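Local coordinates for protein 6-phosphogluconate dehydratase (Shewanella oneidensis, PDB 2GP4) that catalyses the dehydration of 6-phosphogluconate to 2-dehydro-3-deoxy-6-phosphogluconate, a step of the Entner-Doudoroff pathway, and is captured here in its cluster-free apo form, at residues 35-38 and 39-43; 495-499 and 500-504; 611-614 and 615-618. One frame throughout, in Å; residues are numbered along the deposited sequence.

Interaction 1. Residues 35-38 and 39-43; sequences RSKA and SREAY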
loop_
_atom_site.group_PDB
_atom_site.type_symbol
_atom_site.label_atom_id
_atom_site.label_comp_id
_atom_site.label_asym_id
_atom_site.label_seq_id
_atom_site.Cartn_x
_atom_site.Cartn_y
_atom_site.Cartn_z
ATOM N N ARG A 35 -4.735 -21.388 0.051
ATOM C CA ARG A 35 -4.920 -20.953 -1.324
ATOM C C ARG A 35 -3.587 -20.798 -2.051
ATOM O O ARG A 35 -3.537 -20.907 -3.266
ATOM C CB ARG A 35 -5.697 -19.638 -1.343
ATOM C CG ARG A 35 -6.182 -19.197 -2.709
ATOM C CD ARG A 35 -7.125 -18.028 -2.558
ATOM N NE ARG A 35 -6.500 -16.961 -1.792
ATOM C CZ ARG A 35 -7.109 -16.235 -0.863
ATOM N NH1 ARG A 35 -8.381 -16.452 -0.554
ATOM N NH2 ARG A 35 -6.431 -15.293 -0.232
ATOM N N SER A 36 -2.521 -20.547 -1.298
ATOM C CA SER A 36 -1.181 -20.358 -1.856
ATOM C C SER A 36 -0.347 -21.642 -1.844
ATOM O O SER A 36 0.777 -21.657 -2.352
ATOM C CB SER A 36 -0.434 -19.257 -1.093
ATOM O OG SER A 36 -1.201 -18.069 -1.010
ATOM N N LYS A 37 -0.914 -22.708 -1.278
ATOM C CA LYS A 37 -0.242 -24.006 -1.091
ATOM C C LYS A 37 0.695 -24.414 -2.231
ATOM O O LYS A 37 1.891 -24.604 -2.008
ATOM C CB LYS A 37 -1.284 -25.109 -0.837
ATOM C CG LYS A 37 -0.719 -26.488 -0.482
ATOM C CD LYS A 37 -0.471 -26.647 1.016
ATOM C CE LYS A 37 0.244 -27.962 1.332
ATOM N NZ LYS A 37 -0.416 -29.170 0.738
ATOM N N ALA A 38 0.146 -24.548 -3.437
ATOM C CA ALA A 38 0.911 -24.988 -4.602
ATOM C C ALA A 38 1.928 -23.943 -5.064
ATOM O O ALA A 38 3.113 -24.249 -5.229
ATOM C CB ALA A 38 -0.029 -25.366 -5.745
ATOM N N SER A 39 1.457 -22.713 -5.263
ATOM C CA SER A 39 2.305 -21.605 -5.702
ATOM C C SER A 39 3.459 -21.336 -4.741
ATOM O O SER A 39 4.591 -21.131 -5.179
ATOM C CB SER A 39 1.473 -20.339 -5.902
ATOM O OG SER A 39 0.751 -20.019 -4.726
ATOM N N ARG A 40 3.178 -21.339 -3.438
ATOM C CA ARG A 40 4.225 -21.129 -2.435
ATOM C C ARG A 40 5.251 -22.267 -2.414
ATOM O O ARG A 40 6.451 -22.018 -2.269
ATOM C CB ARG A 40 3.626 -20.902 -1.039
ATOM C CG ARG A 40 4.633 -20.615 0.062
ATOM C CD ARG A 40 5.428 -19.335 -0.173
ATOM N NE ARG A 40 6.265 -19.013 0.986
ATOM C CZ ARG A 40 7.160 -18.027 1.037
ATOM N NH1 ARG A 40 7.366 -17.230 -0.005
ATOM N NH2 ARG A 40 7.860 -17.833 2.148
ATOM N N GLU A 41 4.780 -23.506 -2.568
ATOM C CA GLU A 41 5.684 -24.659 -2.641
ATOM C C GLU A 41 6.621 -24.575 -3.844
ATOM O O GLU A 41 7.799 -24.924 -3.741
ATOM C CB GLU A 41 4.910 -25.986 -2.636
ATOM C CG GLU A 41 4.598 -26.497 -1.226
ATOM C CD GLU A 41 3.502 -27.571 -1.175
ATOM O OE1 GLU A 41 2.835 -27.826 -2.206
ATOM O OE2 GLU A 41 3.305 -28.156 -0.081
ATOM N N ALA A 42 6.099 -24.087 -4.968
ATOM C CA ALA A 42 6.879 -23.975 -6.200
ATOM C C ALA A 42 7.900 -22.842 -6.119
ATOM O O ALA A 42 9.030 -22.977 -6.604
ATOM C CB ALA A 42 5.963 -23.803 -7.415
ATOM N N TYR A 43 7.497 -21.734 -5.496
ATOM C CA TYR A 43 8.392 -20.617 -5.253
ATOM C C TYR A 43 9.589 -21.055 -4.410
ATOM O O TYR A 43 10.740 -20.844 -4.801
ATOM C CB TYR A 43 7.652 -19.442 -4.592
ATOM C CG TYR A 43 8.539 -18.248 -4.313
ATOM C CD1 TYR A 43 9.045 -17.475 -5.358
ATOM C CD2 TYR A 43 8.892 -17.906 -3.007
ATOM C CE1 TYR A 43 9.862 -16.385 -5.116
ATOM C CE2 TYR A 43 9.715 -16.807 -2.751
ATOM C CZ TYR A 43 10.193 -16.052 -3.815
ATOM O OH TYR A 43 11.011 -14.975 -3.589
HETATM O O HOH W 1 -1.660 -21.944 -5.486
#
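Ser36, Lys37 and Ala38 offer their carbonyl oxygens to Arg40, Glu41 and Ala42 in turn, the i to i+4 bonding of helix 23-51. Arg40 N reaches Ser36 O at 2.7 Å, with an N-H...O angle of 169°. The next bond, Glu41 N to Lys37 O, is longer at 3.1 Å. One step earlier the series fails: Arg35 O and Ser39 N are 5.7 Å apart, too far to bond directly, and a water bridges them, donating to the oxygen and accepting from the nitrogen, at a local opening of the helix by Ser36.

The side chains sort themselves by the face they occupy. Lys37 and Glu41, one turn apart on an exposed face, cross at an angle: the lysine CE lies 3.4 Å from Glu41 OE2, whereas NZ is 3.9 Å from that same oxygen. The salt bridge is therefore long, and much of the contact is methylene against carboxylate. Long, flexible charged chains suit such a place. On the buried side, small hydroxyl residues fit close to neighbouring backbone. Ser39 holds OG between its backbone N and carbonyl carbon (chi1 55°), which brings the hydroxyl back within 2.9 Å of Ser36 O; its one proton can go there or to Gly335 O, the stronger partner, and which is not settled. Ser36 OG, by contrast, can give to Ile32 O and accept from Ile337 N. Arg40 sets CG opposite its backbone N (chi1 -177°), and its chain leads the guanidinium away from this turn to Gly299 O and Ala334 O.

The whole is an alpha helix with one water-inserted turn, exposing an i to i+4 Lys-Glu pair on one face and joining the helical N-terminal domain through a polar but buried face of serine and arginine.

Interaction 2. Residues 495-499 and 500-504; sequences KGQGP and KANGM
Asn502 ND2 donates to Gln497 OE1 at 2.9 Å, tying the loop after strand 490-494 to the short, N-capped helix 499-502 of the mainly beta C-terminal domain. Gln497 sets CG beside its backbone N (chi1 -56°) and bends again at chi2, bringing its amide back to Asn502. The amide planes stand 76° apart, the donor lying above the carbonyl plane of Gln497. The glutamine's NE2 gives a 3.0 Å bond to Lys495 O, so both ends of one amide brace the loop. A leucine in place of Gln497 would probably leave Asn502 ND2 and Lys495 O without these partners and the asparagine amide freer to turn.

Gly498 is the N-cap; its O receives weak bonds from Ala501 N, Asn502 N and Met504 N. Pro499 lacks an amide hydrogen, which costs nothing in a first turn, where N-H groups have no helical acceptor. Gly503 is the first residue to leave helical angles, with positive phi, easy for glycine, and sends N to Pro499 O at 2.9 Å. Outside, Asp529 accepts from Gly496 N and Gln497 N.

The methyl of Ala501 sits 3.3 Å from Gly496 O, and selenomethionine Met504 runs beside the proline ring, its SE 4.0 Å from Pro499 CD.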
loop_
_atom_site.group_PDB
_atom_site.type_symbol
_atom_site.label_atom_id
_atom_site.label_comp_id
_atom_site.label_asym_id
_atom_site.label_seq_id
_atom_site.Cartn_x
_atom_site.Cartn_y
_atom_site.Cartn_z
ATOM N N LYS A 495 -15.306 6.325 -16.084
ATOM C CA LYS A 495 -14.776 5.122 -16.696
ATOM C C LYS A 495 -13.527 5.414 -17.529
ATOM O O LYS A 495 -13.147 6.580 -17.705
ATOM C CB LYS A 495 -15.862 4.415 -17.515
ATOM C CG LYS A 495 -16.498 5.272 -18.596
ATOM C CD LYS A 495 -17.422 4.445 -19.455
ATOM C CE LYS A 495 -17.943 5.256 -20.627
ATOM N NZ LYS A 495 -18.960 4.476 -21.383
ATOM N N GLY A 496 -12.888 4.346 -18.009
ATOM C CA GLY A 496 -11.645 4.440 -18.777
ATOM C C GLY A 496 -10.476 4.909 -17.933
ATOM O O GLY A 496 -9.579 5.600 -18.426
ATOM N N GLN A 497 -10.485 4.533 -16.658
ATOM C CA GLN A 497 -9.483 5.011 -15.710
ATOM C C GLN A 497 -8.704 3.863 -15.070
ATOM O O GLN A 497 -7.915 4.077 -14.152
ATOM C CB GLN A 497 -10.133 5.892 -14.624
ATOM C CG GLN A 497 -10.929 7.103 -15.131
ATOM C CD GLN A 497 -10.143 8.013 -16.070
ATOM O OE1 GLN A 497 -9.002 8.397 -15.791
ATOM N NE2 GLN A 497 -10.765 8.372 -17.194
ATOM N N GLY A 498 -8.926 2.650 -15.564
ATOM C CA GLY A 498 -8.242 1.475 -15.047
ATOM C C GLY A 498 -6.808 1.361 -15.534
ATOM O O GLY A 498 -6.362 2.168 -16.358
ATOM N N PRO A 499 -6.068 0.359 -15.017
ATOM C CA PRO A 499 -4.696 0.074 -15.441
ATOM C C PRO A 499 -4.521 0.020 -16.963
ATOM O O PRO A 499 -3.626 0.676 -17.499
ATOM C CB PRO A 499 -4.424 -1.297 -14.823
ATOM C CG PRO A 499 -5.250 -1.308 -13.595
ATOM C CD PRO A 499 -6.509 -0.557 -13.946
ATOM N N LYS A 500 -5.382 -0.729 -17.649
ATOM C CA LYS A 500 -5.240 -0.942 -19.095
ATOM C C LYS A 500 -5.619 0.284 -19.922
ATOM O O LYS A 500 -5.043 0.524 -20.981
ATOM C CB LYS A 500 -6.047 -2.161 -19.559
ATOM C CG LYS A 500 -5.552 -3.511 -19.036
ATOM C CD LYS A 500 -6.210 -4.657 -19.808
ATOM C CE LYS A 500 -5.862 -6.028 -19.235
ATOM N NZ LYS A 500 -6.467 -6.247 -17.884
ATOM N N ALA A 501 -6.585 1.062 -19.438
ATOM C CA ALA A 501 -7.080 2.210 -20.187
ATOM C C ALA A 501 -6.044 3.317 -20.313
ATOM O O ALA A 501 -5.703 3.725 -21.419
ATOM C CB ALA A 501 -8.351 2.736 -19.563
ATOM N N ASN A 502 -5.555 3.798 -19.173
ATOM C CA ASN A 502 -4.618 4.916 -19.130
ATOM C C ASN A 502 -3.544 4.790 -18.029
ATOM O O ASN A 502 -3.003 5.788 -17.565
ATOM C CB ASN A 502 -5.385 6.243 -19.000
ATOM C CG ASN A 502 -6.279 6.298 -17.758
ATOM O OD1 ASN A 502 -6.355 5.341 -16.976
ATOM N ND2 ASN A 502 -6.950 7.433 -17.566
ATOM N N GLY A 503 -3.253 3.565 -17.602
ATOM C CA GLY A 503 -2.231 3.337 -16.585
ATOM C C GLY A 503 -2.671 3.671 -15.176
ATOM O O GLY A 503 -1.839 3.781 -14.276
HETATM N N MSE A 504 -3.983 3.832 -14.998
HETATM C CA MSE A 504 -4.617 4.123 -13.707
HETATM C C MSE A 504 -4.011 5.323 -12.954
HETATM O O MSE A 504 -3.402 5.153 -11.901
HETATM C CB MSE A 504 -4.634 2.855 -12.832
HETATM C CG MSE A 504 -5.734 2.795 -11.779
HETATM SE SE MSE A 504 -5.462 1.292 -10.545
HETATM C CE MSE A 504 -3.614 1.691 -10.074
#

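Interaction 3. Residues 611-614 and 615-618; sequences LSSP and ETGA
Ser612, Ser613 and Thr616 each turn their hydroxyl into the position between backbone N and carbonyl carbon (chi1 71°, 63° and 53°), and these three rotations gather the oxygens into one cluster. Beneath it the chain makes a single 3-10 turn, 614-616, closed by a Schellman motif. Thr616 OG1 is the hub of the cluster, 2.9 Å from Ser612 OG and 2.6 Å from Ser613 OG. Both are hydrogen-bonding contacts whose protons are not settled. Hydroxyl residues suit the site because each can give and accept, and Ser612 OG also meets Arg619 N just beyond.

The outer bond of the Schellman motif runs from Ala618 N to Ser613 O at 3.0 Å and its inner one from Gly617 N to Pro614 O, also 3.0 Å. Gly617 takes the positive phi that the motif demands; a side chain there would press against the preceding carbonyl oxygen. Ser613 O is gripped twice, since Thr616 N also donates to it at 2.8 Å, the two donors coming from opposite faces of the carbonyl plane. Pro614, with its fixed phi, readily starts the turn.

The turn lies between parts of the fold. Pro614 rests on His544 and Thr546 of strand 541-546, while Leu611 packs on Leu146 and Leu147 of helix 145-160. Glu615 extends away from the turn to a salt bridge with Arg449.

Where the turn comes back on itself, Leu611 CD1 lies 3.6 Å from Ala618 O, and Ala618 CA directs its hydrogen at Ser612 O, with CA and O 3.1 Å apart.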
loop_
_atom_site.group_PDB
_atom_site.type_symbol
_atom_site.label_atom_id
_atom_site.label_comp_id
_atom_site.label_asym_id
_atom_site.label_seq_id
_atom_site.Cartn_x
_atom_site.Cartn_y
_atom_site.Cartn_z
ATOM N N LEU A 611 -1.441 -5.242 -17.993
ATOM C CA LEU A 611 -1.669 -5.030 -16.564
ATOM C C LEU A 611 -2.875 -5.836 -16.087
ATOM O O LEU A 611 -3.952 -5.785 -16.689
ATOM C CB LEU A 611 -1.873 -3.548 -16.266
ATOM C CG LEU A 611 -0.769 -2.675 -15.651
ATOM C CD1 LEU A 611 0.649 -3.256 -15.760
ATOM C CD2 LEU A 611 -0.844 -1.243 -16.213
ATOM N N SER A 612 -2.688 -6.595 -15.015
ATOM C CA SER A 612 -3.775 -7.395 -14.470
ATOM C C SER A 612 -4.717 -6.520 -13.649
ATOM O O SER A 612 -4.510 -5.318 -13.521
ATOM C CB SER A 612 -3.230 -8.573 -13.650
ATOM O OG SER A 612 -2.650 -8.136 -12.438
ATOM N N SER A 613 -5.771 -7.127 -13.119
ATOM C CA SER A 613 -6.762 -6.420 -12.324
ATOM C C SER A 613 -6.136 -5.900 -11.028
ATOM O O SER A 613 -5.221 -6.532 -10.488
ATOM C CB SER A 613 -7.881 -7.386 -11.978
ATOM O OG SER A 613 -7.369 -8.434 -11.171
ATOM N N PRO A 614 -6.618 -4.747 -10.525
ATOM C CA PRO A 614 -6.201 -4.246 -9.209
ATOM C C PRO A 614 -6.173 -5.308 -8.097
ATOM O O PRO A 614 -5.233 -5.334 -7.297
ATOM C CB PRO A 614 -7.247 -3.171 -8.908
ATOM C CG PRO A 614 -7.617 -2.650 -10.260
ATOM C CD PRO A 614 -7.561 -3.823 -11.190
ATOM N N GLU A 615 -7.177 -6.182 -8.061
ATOM C CA GLU A 615 -7.265 -7.232 -7.037
ATOM C C GLU A 615 -6.144 -8.275 -7.169
ATOM O O GLU A 615 -5.815 -8.962 -6.196
ATOM C CB GLU A 615 -8.649 -7.896 -7.066
ATOM C CG GLU A 615 -8.828 -9.075 -6.111
ATOM C CD GLU A 615 -10.282 -9.446 -5.870
ATOM O OE1 GLU A 615 -11.104 -9.345 -6.809
ATOM O OE2 GLU A 615 -10.599 -9.855 -4.733
ATOM N N THR A 616 -5.578 -8.392 -8.372
ATOM C CA THR A 616 -4.455 -9.299 -8.624
ATOM C C THR A 616 -3.138 -8.529 -8.654
ATOM O O THR A 616 -2.098 -9.076 -9.035
ATOM C CB THR A 616 -4.625 -10.129 -9.933
ATOM O OG1 THR A 616 -4.893 -9.255 -11.035
ATOM C CG2 THR A 616 -5.767 -11.147 -9.792
ATOM N N GLY A 617 -3.200 -7.258 -8.251
ATOM C CA GLY A 617 -2.014 -6.432 -8.053
ATOM C C GLY A 617 -1.640 -5.516 -9.200
ATOM O O GLY A 617 -0.617 -4.833 -9.137
ATOM N N ALA A 618 -2.472 -5.488 -10.242
ATOM C CA ALA A 618 -2.166 -4.771 -11.492
ATOM C C ALA A 618 -0.756 -5.085 -12.008
ATOM O O ALA A 618 0.045 -4.182 -12.299
ATOM C CB ALA A 618 -2.379 -3.267 -11.328
#

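All three are local contacts, yet their settings differ. Interaction 2 is the buried one; interactions 1 and 3 are partly buried. Interaction 1 lies on a long helix joined to the helical part of the chain, its i to i+4 bonds interrupted once by a bridging water and a charged pair on its outer face. Interactions 2 and 3, in the mainly beta C-terminal family region, are short turns followed by glycines with positive phi, the first braced by amides and the second by hydroxyls. There they meet: Lys500 NZ bonds to Leu611 O at 2.8 Å, and Pro499 packs against Leu611 and Ala618. Residues 35-43 come no nearer than about 8 Å to 611-618, measured between nearest atoms.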